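Local structure of leucyl aminopeptidase (Trypanosoma brucei brucei, 5NTD) at residues A155-A158 with R159-K162; T221-T224 with F225-A229; F323-A326 with V327-Q331; V382-T386 with N387-F391; D468-G471 with V472-A475. The protein probably cleaves amino acids, leucine among them, from the N termini of peptides as a metal-dependent M17 aminopeptidase that is inhibited by bestatin. One frame throughout, in Å; residues are numbered along the deposited sequence.

Contact 1 (A155-A158 with R159-K162); sequences AAVA and RCGK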
loop_
_atom_site.group_PDB
_atom_site.type_symbol
_atom_site.label_atom_id
_atom_site.label_comp_id
_atom_site.label_asym_id
_atom_site.label_seq_id
_atom_site.Cartn_x
_atom_site.Cartn_y
_atom_site.Cartn_z
ATOM N N ALA G 155 -5.906 14.438 40.330
ATOM C CA ALA G 155 -5.871 14.451 38.866
ATOM C C ALA G 155 -6.543 13.171 38.289
ATOM O O ALA G 155 -7.240 13.226 37.315
ATOM C CB ALA G 155 -4.433 14.594 38.362
ATOM N N ALA G 156 -6.288 12.051 38.947
ATOM C CA ALA G 156 -6.806 10.756 38.523
ATOM C C ALA G 156 -8.312 10.729 38.538
ATOM O O ALA G 156 -8.946 10.215 37.621
ATOM C CB ALA G 156 -6.270 9.645 39.391
ATOM N N VAL G 157 -8.880 11.311 39.578
ATOM C CA VAL G 157 -10.344 11.384 39.710
ATOM C C VAL G 157 -10.925 12.445 38.792
ATOM O O VAL G 157 -11.978 12.252 38.180
ATOM C CB VAL G 157 -10.774 11.646 41.155
ATOM C CG1 VAL G 157 -12.272 11.875 41.246
ATOM C CG2 VAL G 157 -10.376 10.461 42.015
ATOM N N ALA G 158 -10.221 13.556 38.667
ATOM C CA ALA G 158 -10.606 14.600 37.701
ATOM C C ALA G 158 -10.768 14.048 36.264
ATOM O O ALA G 158 -11.684 14.425 35.529
ATOM C CB ALA G 158 -9.584 15.727 37.684
ATOM N N ARG G 159 -9.901 13.134 35.881
ATOM C CA ARG G 159 -9.892 12.611 34.484
ATOM C C ARG G 159 -10.780 11.391 34.288
ATOM O O ARG G 159 -10.920 10.896 33.190
ATOM C CB ARG G 159 -8.447 12.353 33.974
ATOM C CG ARG G 159 -7.778 11.066 34.435
ATOM C CD ARG G 159 -6.386 10.930 33.836
ATOM N NE ARG G 159 -5.297 11.290 34.748
ATOM C CZ ARG G 159 -4.572 12.420 34.696
ATOM N NH1 ARG G 159 -4.827 13.374 33.800
ATOM N NH2 ARG G 159 -3.581 12.612 35.546
ATOM N N CYS G 160 -11.394 10.921 35.361
ATOM C CA CYS G 160 -12.155 9.669 35.308
ATOM C C CYS G 160 -13.597 9.924 34.909
ATOM O O CYS G 160 -14.085 11.038 34.919
ATOM C CB CYS G 160 -12.095 8.908 36.638
ATOM S SG CYS G 160 -13.401 9.387 37.801
ATOM N N GLY G 161 -14.260 8.840 34.587
ATOM C CA GLY G 161 -15.684 8.852 34.329
ATOM C C GLY G 161 -16.048 9.558 33.044
ATOM O O GLY G 161 -15.217 9.746 32.162
ATOM N N LYS G 162 -17.313 9.922 32.955
ATOM C CA LYS G 162 -17.841 10.591 31.774
ATOM C C LYS G 162 -17.237 11.962 31.653
ATOM O O LYS G 162 -17.022 12.627 32.643
ATOM C CB LYS G 162 -19.359 10.643 31.815
ATOM C CG LYS G 162 -19.914 9.288 31.438
ATOM C CD LYS G 162 -21.359 8.948 31.725
ATOM C CE LYS G 162 -21.873 7.799 30.857
ATOM N NZ LYS G 162 -20.929 6.646 30.785
#

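Contact 2 (T221-T224 with F225-A229); sequences TTAT and FTEIA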
loop_
_atom_site.group_PDB
_atom_site.type_symbol
_atom_site.label_atom_id
_atom_site.label_comp_id
_atom_site.label_asym_id
_atom_site.label_seq_id
_atom_site.Cartn_x
_atom_site.Cartn_y
_atom_site.Cartn_z
ATOM N N THR G 221 -11.449 26.144 17.520
ATOM C CA THR G 221 -10.694 26.689 16.388
ATOM C C THR G 221 -9.558 27.563 16.883
ATOM O O THR G 221 -9.420 27.797 18.083
ATOM C CB THR G 221 -11.592 27.535 15.501
ATOM O OG1 THR G 221 -11.908 28.751 16.177
ATOM C CG2 THR G 221 -12.863 26.816 15.172
ATOM N N THR G 222 -8.729 28.043 15.970
ATOM C CA THR G 222 -7.662 28.942 16.356
ATOM C C THR G 222 -8.259 30.196 17.021
ATOM O O THR G 222 -7.727 30.706 17.997
ATOM C CB THR G 222 -6.789 29.409 15.192
ATOM O OG1 THR G 222 -7.590 30.059 14.210
ATOM C CG2 THR G 222 -6.040 28.238 14.563
ATOM N N ALA G 223 -9.419 30.624 16.528
ATOM C CA ALA G 223 -10.113 31.813 17.041
ATOM C C ALA G 223 -10.771 31.549 18.381
ATOM O O ALA G 223 -10.642 32.392 19.313
ATOM C CB ALA G 223 -11.152 32.326 16.066
ATOM N N THR G 224 -11.477 30.425 18.523
ATOM C CA THR G 224 -12.156 30.182 19.811
ATOM C C THR G 224 -11.160 29.886 20.941
ATOM O O THR G 224 -11.377 30.268 22.093
ATOM C CB THR G 224 -13.242 29.131 19.774
ATOM O OG1 THR G 224 -12.693 27.883 19.372
ATOM C CG2 THR G 224 -14.325 29.560 18.846
ATOM N N PHE G 225 -10.065 29.222 20.608
ATOM C CA PHE G 225 -9.016 28.945 21.611
ATOM C C PHE G 225 -8.461 30.304 22.098
ATOM O O PHE G 225 -8.286 30.539 23.288
ATOM C CB PHE G 225 -7.911 28.097 21.025
ATOM C CG PHE G 225 -7.088 27.323 22.036
ATOM C CD1 PHE G 225 -6.965 27.699 23.359
ATOM C CD2 PHE G 225 -6.371 26.205 21.601
ATOM C CE1 PHE G 225 -6.181 26.973 24.234
ATOM C CE2 PHE G 225 -5.577 25.464 22.484
ATOM C CZ PHE G 225 -5.471 25.858 23.798
ATOM N N THR G 226 -8.222 31.186 21.151
ATOM C CA THR G 226 -7.730 32.518 21.482
ATOM C C THR G 226 -8.733 33.272 22.391
ATOM O O THR G 226 -8.338 33.902 23.371
ATOM C CB THR G 226 -7.454 33.333 20.216
ATOM O OG1 THR G 226 -6.415 32.674 19.479
ATOM C CG2 THR G 226 -6.991 34.769 20.563
ATOM N N GLU G 227 -9.995 33.221 22.030
ATOM C CA GLU G 227 -11.040 33.906 22.815
ATOM C C GLU G 227 -11.115 33.348 24.217
ATOM O O GLU G 227 -11.339 34.078 25.182
ATOM C CB GLU G 227 -12.415 33.797 22.177
ATOM C CG GLU G 227 -12.576 34.700 20.974
ATOM C CD GLU G 227 -13.882 34.410 20.237
ATOM O OE1 GLU G 227 -14.936 34.355 20.921
ATOM O OE2 GLU G 227 -13.865 34.223 18.990
ATOM N N ILE G 228 -10.950 32.047 24.327
ATOM C CA ILE G 228 -10.954 31.392 25.645
ATOM C C ILE G 228 -9.803 31.913 26.504
ATOM O O ILE G 228 -9.984 32.231 27.678
ATOM C CB ILE G 228 -10.898 29.867 25.520
ATOM C CG1 ILE G 228 -12.250 29.366 25.000
ATOM C CG2 ILE G 228 -10.573 29.208 26.865
ATOM C CD1 ILE G 228 -12.191 27.985 24.381
ATOM N N ALA G 229 -8.625 31.995 25.905
ATOM C CA ALA G 229 -7.456 32.539 26.596
ATOM C C ALA G 229 -7.701 34.001 27.042
ATOM O O ALA G 229 -7.396 34.385 28.167
ATOM C CB ALA G 229 -6.230 32.470 25.719
#

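Contact 3 (F323-A326 with V327-Q331); sequences FLTA and VRLQQ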
loop_
_atom_site.group_PDB
_atom_site.type_symbol
_atom_site.label_atom_id
_atom_site.label_comp_id
_atom_site.label_asym_id
_atom_site.label_seq_id
_atom_site.Cartn_x
_atom_site.Cartn_y
_atom_site.Cartn_z
ATOM N N PHE G 323 -0.523 26.829 33.188
ATOM C CA PHE G 323 -0.451 28.278 33.397
ATOM C C PHE G 323 -1.615 28.748 34.278
ATOM O O PHE G 323 -1.418 29.503 35.222
ATOM C CB PHE G 323 -0.458 29.006 32.087
ATOM C CG PHE G 323 -0.392 30.497 32.212
ATOM C CD1 PHE G 323 0.819 31.153 32.197
ATOM C CD2 PHE G 323 -1.548 31.251 32.232
ATOM C CE1 PHE G 323 0.884 32.542 32.222
ATOM C CE2 PHE G 323 -1.500 32.638 32.266
ATOM C CZ PHE G 323 -0.282 33.284 32.258
ATOM N N LEU G 324 -2.830 28.345 33.937
ATOM C CA LEU G 324 -4.030 28.766 34.715
ATOM C C LEU G 324 -3.912 28.331 36.163
ATOM O O LEU G 324 -4.209 29.102 37.078
ATOM C CB LEU G 324 -5.328 28.219 34.157
ATOM C CG LEU G 324 -5.771 28.803 32.813
ATOM C CD1 LEU G 324 -7.113 28.190 32.432
ATOM C CD2 LEU G 324 -5.857 30.327 32.845
ATOM N N THR G 325 -3.442 27.109 36.380
ATOM C CA THR G 325 -3.289 26.620 37.738
ATOM C C THR G 325 -2.292 27.472 38.507
ATOM O O THR G 325 -2.520 27.828 39.662
ATOM C CB THR G 325 -2.835 25.175 37.761
ATOM O OG1 THR G 325 -3.880 24.395 37.179
ATOM C CG2 THR G 325 -2.615 24.699 39.209
ATOM N N ALA G 326 -1.176 27.782 37.872
ATOM C CA ALA G 326 -0.145 28.611 38.492
ATOM C C ALA G 326 -0.726 29.983 38.894
ATOM O O ALA G 326 -0.368 30.513 39.959
ATOM C CB ALA G 326 1.038 28.807 37.576
ATOM N N VAL G 327 -1.579 30.549 38.031
ATOM C CA VAL G 327 -2.188 31.866 38.317
ATOM C C VAL G 327 -3.187 31.735 39.464
ATOM O O VAL G 327 -3.169 32.492 40.438
ATOM C CB VAL G 327 -2.898 32.464 37.115
ATOM C CG1 VAL G 327 -3.664 33.724 37.514
ATOM C CG2 VAL G 327 -1.880 32.794 36.035
ATOM N N ARG G 328 -4.034 30.741 39.358
ATOM C CA ARG G 328 -5.068 30.528 40.379
ATOM C C ARG G 328 -4.488 30.212 41.769
ATOM O O ARG G 328 -5.010 30.704 42.766
ATOM C CB ARG G 328 -6.050 29.440 39.980
ATOM C CG ARG G 328 -7.076 29.943 39.009
ATOM C CD ARG G 328 -7.891 28.812 38.430
ATOM N NE ARG G 328 -9.154 29.302 37.877
ATOM C CZ ARG G 328 -9.944 28.620 37.034
ATOM N NH1 ARG G 328 -9.623 27.374 36.636
ATOM N NH2 ARG G 328 -11.060 29.185 36.594
ATOM N N LEU G 329 -3.438 29.409 41.824
ATOM C CA LEU G 329 -2.757 29.086 43.099
ATOM C C LEU G 329 -1.626 30.031 43.464
ATOM O O LEU G 329 -1.005 29.875 44.510
ATOM C CB LEU G 329 -2.193 27.678 43.081
ATOM C CG LEU G 329 -3.241 26.589 42.796
ATOM C CD1 LEU G 329 -2.597 25.223 42.937
ATOM C CD2 LEU G 329 -4.453 26.726 43.721
ATOM N N GLN G 330 -1.404 31.026 42.617
ATOM C CA GLN G 330 -0.352 32.034 42.841
ATOM C C GLN G 330 0.969 31.374 43.152
ATOM O O GLN G 330 1.657 31.734 44.109
ATOM C CB GLN G 330 -0.736 33.002 43.958
ATOM C CG GLN G 330 -1.949 33.800 43.560
ATOM C CD GLN G 330 -2.359 34.787 44.622
ATOM O OE1 GLN G 330 -2.370 34.475 45.829
ATOM N NE2 GLN G 330 -2.695 36.017 44.191
ATOM N N GLN G 331 1.331 30.402 42.331
ATOM C CA GLN G 331 2.646 29.768 42.453
ATOM C C GLN G 331 3.730 30.816 42.162
ATOM O O GLN G 331 3.520 31.695 41.318
ATOM C CB GLN G 331 2.780 28.595 41.498
ATOM C CG GLN G 331 1.918 27.415 41.893
ATOM C CD GLN G 331 2.103 26.224 40.967
ATOM O OE1 GLN G 331 1.569 26.211 39.859
ATOM N NE2 GLN G 331 2.842 25.223 41.423
#

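Contact 4 (V382-T386 with N387-F391); sequences VFHAT and NELSF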
loop_
_atom_site.group_PDB
_atom_site.type_symbol
_atom_site.label_atom_id
_atom_site.label_comp_id
_atom_site.label_asym_id
_atom_site.label_seq_id
_atom_site.Cartn_x
_atom_site.Cartn_y
_atom_site.Cartn_z
ATOM N N VAL G 382 9.346 28.989 20.340
ATOM C CA VAL G 382 10.506 29.024 21.265
ATOM C C VAL G 382 11.428 30.199 20.980
ATOM O O VAL G 382 12.018 30.763 21.893
ATOM C CB VAL G 382 11.330 27.722 21.316
ATOM C CG1 VAL G 382 10.451 26.561 21.729
ATOM C CG2 VAL G 382 12.024 27.431 19.996
ATOM N N PHE G 383 11.531 30.593 19.718
ATOM C CA PHE G 383 12.306 31.813 19.391
ATOM C C PHE G 383 11.609 33.045 19.985
ATOM O O PHE G 383 12.254 33.887 20.598
ATOM C CB PHE G 383 12.519 32.066 17.926
ATOM C CG PHE G 383 13.484 33.192 17.674
ATOM C CD1 PHE G 383 14.867 32.976 17.734
ATOM C CD2 PHE G 383 13.029 34.486 17.438
ATOM C CE1 PHE G 383 15.779 34.033 17.506
ATOM C CE2 PHE G 383 13.927 35.526 17.213
ATOM C CZ PHE G 383 15.298 35.304 17.257
ATOM N N HIS G 384 10.309 33.091 19.815
ATOM C CA HIS G 384 9.536 34.164 20.401
ATOM C C HIS G 384 9.769 34.259 21.934
ATOM O O HIS G 384 10.032 35.329 22.486
ATOM C CB HIS G 384 8.056 33.946 20.162
ATOM C CG HIS G 384 7.199 35.049 20.700
ATOM N ND1 HIS G 384 7.082 36.271 20.069
ATOM C CD2 HIS G 384 6.419 35.116 21.811
ATOM C CE1 HIS G 384 6.246 37.034 20.757
ATOM N NE2 HIS G 384 5.836 36.358 21.818
ATOM N N ALA G 385 9.663 33.123 22.597
ATOM C CA ALA G 385 9.805 33.067 24.063
ATOM C C ALA G 385 11.203 33.472 24.502
ATOM O O ALA G 385 11.355 34.145 25.515
ATOM C CB ALA G 385 9.479 31.687 24.607
ATOM N N THR G 386 12.193 33.061 23.753
ATOM C CA THR G 386 13.590 33.256 24.170
ATOM C C THR G 386 14.212 34.561 23.653
ATOM O O THR G 386 15.317 34.916 24.045
ATOM C CB THR G 386 14.506 32.094 23.740
ATOM O OG1 THR G 386 14.383 31.884 22.332
ATOM C CG2 THR G 386 14.120 30.857 24.487
ATOM N N ASN G 387 13.509 35.247 22.779
ATOM C CA ASN G 387 14.045 36.460 22.161
ATOM C C ASN G 387 13.177 37.704 22.236
ATOM O O ASN G 387 13.702 38.802 22.238
ATOM C CB ASN G 387 14.345 36.234 20.681
ATOM C CG ASN G 387 15.420 37.188 20.148
ATOM O OD1 ASN G 387 16.596 37.025 20.435
ATOM N ND2 ASN G 387 15.003 38.175 19.376
ATOM N N GLU G 388 11.871 37.542 22.277
ATOM C CA GLU G 388 10.961 38.672 22.074
ATOM C C GLU G 388 10.217 39.134 23.303
ATOM O O GLU G 388 9.380 40.032 23.227
ATOM C CB GLU G 388 9.936 38.338 21.006
ATOM C CG GLU G 388 10.551 37.941 19.692
ATOM C CD GLU G 388 11.252 39.073 19.005
ATOM O OE1 GLU G 388 12.399 38.815 18.629
ATOM O OE2 GLU G 388 10.691 40.188 18.787
ATOM N N LEU G 389 10.464 38.501 24.437
ATOM C CA LEU G 389 9.715 38.861 25.678
ATOM C C LEU G 389 10.490 39.890 26.488
ATOM O O LEU G 389 11.646 40.174 26.219
ATOM C CB LEU G 389 9.407 37.616 26.542
ATOM C CG LEU G 389 8.636 36.521 25.831
ATOM C CD1 LEU G 389 8.342 35.387 26.799
ATOM C CD2 LEU G 389 7.336 37.038 25.223
ATOM N N SER G 390 9.822 40.442 27.479
ATOM C CA SER G 390 10.458 41.462 28.378
ATOM C C SER G 390 11.442 40.846 29.376
ATOM O O SER G 390 12.147 41.560 30.047
ATOM C CB SER G 390 9.413 42.235 29.161
ATOM O OG SER G 390 8.581 41.311 29.860
ATOM N N PHE G 391 11.459 39.532 29.476
ATOM C CA PHE G 391 12.486 38.821 30.249
ATOM C C PHE G 391 13.048 37.683 29.418
ATOM O O PHE G 391 12.467 37.290 28.407
ATOM C CB PHE G 391 11.901 38.269 31.536
ATOM C CG PHE G 391 10.900 37.153 31.316
ATOM C CD1 PHE G 391 9.569 37.431 31.085
ATOM C CD2 PHE G 391 11.303 35.825 31.403
ATOM C CE1 PHE G 391 8.643 36.411 30.924
ATOM C CE2 PHE G 391 10.388 34.789 31.246
ATOM C CZ PHE G 391 9.057 35.082 30.996
HETATM O O HOH W 1 12.462 36.668 25.488
#

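Contact 5 (D468-G471 with V472-A475); sequences DNAG and VSCA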
loop_
_atom_site.group_PDB
_atom_site.type_symbol
_atom_site.label_atom_id
_atom_site.label_comp_id
_atom_site.label_asym_id
_atom_site.label_seq_id
_atom_site.Cartn_x
_atom_site.Cartn_y
_atom_site.Cartn_z
ATOM N N ASP G 468 14.482 6.382 10.695
ATOM C CA ASP G 468 14.833 5.371 11.708
ATOM C C ASP G 468 16.110 5.701 12.536
ATOM O O ASP G 468 16.923 4.825 12.853
ATOM C CB ASP G 468 14.989 4.011 11.036
ATOM C CG ASP G 468 16.005 4.019 9.890
ATOM O OD1 ASP G 468 16.833 4.950 9.746
ATOM O OD2 ASP G 468 15.936 3.068 9.104
ATOM N N ASN G 469 16.283 6.969 12.839
ATOM C CA ASN G 469 17.453 7.462 13.570
ATOM C C ASN G 469 17.093 8.416 14.724
ATOM O O ASN G 469 17.441 9.596 14.707
ATOM C CB ASN G 469 18.437 8.139 12.624
ATOM C CG ASN G 469 19.795 8.348 13.252
ATOM O OD1 ASN G 469 20.151 7.718 14.241
ATOM N ND2 ASN G 469 20.559 9.274 12.682
ATOM N N ALA G 470 16.352 7.864 15.680
ATOM C CA ALA G 470 15.888 8.587 16.898
ATOM C C ALA G 470 14.918 9.733 16.509
ATOM O O ALA G 470 15.239 10.903 16.595
ATOM C CB ALA G 470 17.051 9.111 17.698
ATOM N N GLY G 471 13.732 9.340 16.091
ATOM C CA GLY G 471 12.745 10.274 15.562
ATOM C C GLY G 471 12.165 11.255 16.572
ATOM O O GLY G 471 11.856 12.377 16.242
ATOM N N VAL G 472 11.970 10.804 17.791
ATOM C CA VAL G 472 11.436 11.688 18.838
ATOM C C VAL G 472 12.496 12.771 19.082
ATOM O O VAL G 472 12.192 13.937 19.205
ATOM C CB VAL G 472 11.145 10.970 20.151
ATOM C CG1 VAL G 472 10.431 11.925 21.104
ATOM C CG2 VAL G 472 10.287 9.736 19.946
ATOM N N SER G 473 13.741 12.317 19.152
ATOM C CA SER G 473 14.872 13.166 19.464
ATOM C C SER G 473 15.115 14.204 18.376
ATOM O O SER G 473 15.305 15.393 18.639
ATOM C CB SER G 473 16.117 12.331 19.684
ATOM O OG SER G 473 15.905 11.324 20.671
ATOM N N CYS G 474 15.121 13.740 17.149
ATOM C CA CYS G 474 15.377 14.621 15.986
ATOM C C CYS G 474 14.334 15.737 15.867
ATOM O O CYS G 474 14.674 16.868 15.557
ATOM C CB CYS G 474 15.441 13.826 14.676
ATOM S SG CYS G 474 16.991 12.922 14.490
ATOM N N ALA G 475 13.080 15.430 16.137
ATOM C CA ALA G 475 12.034 16.481 16.131
ATOM C C ALA G 475 12.330 17.543 17.203
ATOM O O ALA G 475 12.177 18.737 16.991
ATOM C CB ALA G 475 10.661 15.897 16.332
#

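Contact 1 (A155-A158 with R159-K162)
Ala-155 O receives Arg-159 N at 3.0 Å and Val-157 O receives Cys-160 N at 3.2 Å, so the backbone passes from a bond spanning four residues to one spanning three. This is the C-terminal end of helix 150-158, where the last turn tightens as the chain leaves for the loop towards strand 183-188. The second bond is fairly straight at its hydrogen (159°), yet Cys-160 N lies above the Val-157 carbonyl plane, about 70° out of it.

Arg-159 carries most of the side-chain contact. With CG placed between its own backbone N and carbonyl carbon (chi1 79°), the chain turns back over the helix end, and a bend at chi3 lays the guanidinium across Ala-155. CG rests 3.5 Å from Ala-156 O, while NH2 comes to 3.5 Å from Ala-155 CB. Ala-155 O lies over one face of the guanidinium, offset toward its rim. The polar end is held elsewhere: NH1 donates to Thr-507 O and NH2 makes a salt bridge to Glu-437, which ties this helix end to parts of the chain within the catalytic family region.

Cys-160 packs among Thr-124, Val-127 and Thr-128 of helix 120-131 and Leu-184 of strand 183-188. Its CB lies 3.5 Å from Ala-156 O, and its sulphur meets the valine side chain loosely, SG being 4.4 Å from Val-157 CG1.

Contact 2 (T221-T224 with F225-A229)
The Phe-225 ring turns away from Thr-221 to Thr-224, and its CB alone stays close, 3.3 Å from Thr-221 O. Having CG opposite the backbone N (chi1 -158°) sends the ring out among Leu-220, Met-313, Leu-339 and Leu-341. The other flat group, the carboxylate of Glu-227, runs back alongside Ala-223: Glu-227 CG lies 3.4 Å from Ala-223 O, and OE2 a little farther from the same oxygen.

Polar order at this helix start comes from a capping box. Thr-221, the N-cap, accepts Thr-224 N on OG1 at 2.9 Å, and Thr-224 OG1 in turn accepts Thr-221 N at 2.8 Å. Both bonds are nearly straight, and Thr-224 OG1 is also bonded to Leu-219 O, so two bonds hold this hydroxyl. At the next residue, Thr-222 O takes two donors from one residue, Thr-226 N at 3.2 Å and Thr-226 OG1 at 2.8 Å, which satisfies the buried hydroxyl within the helix. Ile-228 N donates to Thr-224 O at 2.9 Å, and Ile-228 CG1 lies 3.2 Å from that oxygen.

The start of helix 222-236 lies between helix 6-20 and the sheet: Thr-224, Glu-227 and Ile-228 meet helix 6-20, whereas Thr-222, Ala-223 and Thr-226 touch strand 268-274, and Phe-225 and Thr-226 reach strand 334-344.

Contact 3 (F323-A326 with V327-Q331)
Phe-323 to Thr-325 accept regular helical backbone bonds from Val-327, Arg-328 and Leu-329, and then the pattern changes. Gln-331 N donates to Ala-326 O at 2.9 Å, in the carbonyl plane, and Gln-330 N bonds back to Val-327 O at 3.2 Å. With the positive phi of Gln-330 (50°), this pair makes a Schellman motif that finishes helix 314-328.

The aromatic contact is a CH-pi interaction. Val-327 CG2 stands over one face of the Phe-323 ring, 4.2 Å from its centroid and 26° off the normal. Phe-323 gets there because its CG lies opposite the backbone N (chi1 180°), which brings the ring to Val-327, whose side chain it crosses at a slant. Phe-238 meets the same ring edge-to-face.

Among the apolar contacts, Thr-325 and Leu-329 lie side by side, with Thr-325 CG2 3.8 Å from Leu-329 CD1. The threonine hydroxyl is occupied by Ser-205 and Cys-321 O.

Beyond the turn, the extended Gln-331 side chain reaches alongside Ala-326, OE1 lying 3.3 Å from Ala-326 CA, while its NE2 donates to Thr-515 O.

Several elements close round this helix end: Leu-324 and Arg-328 meet helices 196-214 and 222-236, Phe-323 and Val-327 face strand 268-274, and Thr-325 and Gln-331 touch helix 511-519.

Contact 4 (V382-T386 with N387-F391)
Phe-383 O and His-384 O share Asn-387 N, at 2.9 and 3.5 Å, and both bonds are weak, the first strongly bent at 120°. The next bond recovers, Glu-388 N meeting His-384 O at 2.9 Å. Then a water takes over: it donates to Ala-385 O at 2.8 Å and to Phe-391 O, and accepts from Leu-389 N, replacing the direct backbone bond that would continue the helix. Thr-386 N and OG1 both donate to Val-382 O from opposite faces of its plane, and OG1 is also bonded to Ser-484 N.

Phe-383 and Asn-387 run side by side in the same direction, with the amide stacked on the ring at 25° between planes. Asn-387 CB sits over the ring face, 3.8 Å from the centroid. The polar ends of the amide probably help fix its rotation: ND2 donates to Glu-388 OE1 at 2.8 Å, in the amide plane, meeting OE1 on its anti side somewhat out of the carboxylate plane, and OD1 is bonded to Ser-484 OG.

His-384, with CG anti to the backbone N (chi1 -178°), is crossed at about a right angle by two side chains. Its ND1, bonded to Tyr-253 OH, lies 3.6 Å from Glu-388 CB, and its NE2 3.8 Å from Leu-389 CD2.

Leu-389 and Phe-391 already pack on strands 268-274, 283-291 and 334-344. Here a water-bridged helix end carries the chain from helix 374-387, which starts just after the manganese ligand Glu-373, toward strand 395-400 in this alpha/beta catalytic fold.

Contact 5 (D468-G471 with V472-A475)
Ala-470 O accepts Cys-474 N at 2.9 Å, close to straight (161°), and this is the shortest sound bond across the turn. It opens helix 471-480, with Ala-470 at the N-cap position. The following bond, Ala-475 N to Gly-471 O, is longer at 3.3 Å, and its donor lies above the carbonyl plane. The side chain of Ala-475 lies about 5 Å from the bound bicarbonate.

Two side chains, Cys-474 and Ser-473, lie near Ala-470. Cys-474 SG, set beside its own backbone N (chi1 -76°), swings back toward the loop, lying 3.4 Å from Asn-469 O. Its CB comes to 3.5 Å from Ala-470 O. Ser-473 CB and OG both lie 3.9 Å from Ala-470 CB. That hydroxyl is bonded to Leu-443 O, outside the turn. Val-472 points away from the loop and packs on Ala-405 and Ala-409 of helix 404-410.

The loop ahead of the helix belongs to an interface. Asp-468 OD1 forms a salt bridge with Arg-412 of the second subunit; the backbone N of that arginine also bonds to Asn-469 OD1, and Ala-470 and Gly-471 make backbone hydrogen bonds to that subunit. Asn-469 ND2 bonds to Glu-452 within the chain.

Ala-470 has positive phi (65°), and the chain enters the helix from there. Alanine has no side-chain acceptor for an N-cap bond, and the turn makes main-chain bonds instead, some of them to the second subunit, so its geometry may depend in part on assembly.

In the fold
From the N terminus, contact 1 ends helix 150-158, the last helix before strand 183-188 of the N-terminal sheet. Contact 2 begins helix 222-236, and contact 3 ends helix 314-328; their nearest atoms are about 6 Å apart, and residues of contact 3 pack on helix 222-236. Contact 4 then closes helix 374-387 on the way to strand 395-400, and contact 5 starts helix 471-480 beside the second subunit. All five are short local turns in series, so none nests in or crosses another. Contacts 1 and 4 lie on opposite sides of the chain's centre, as do contacts 1 and 5, whereas contacts 2, 3 and 4 all pack against strand 268-274 of the large sheet.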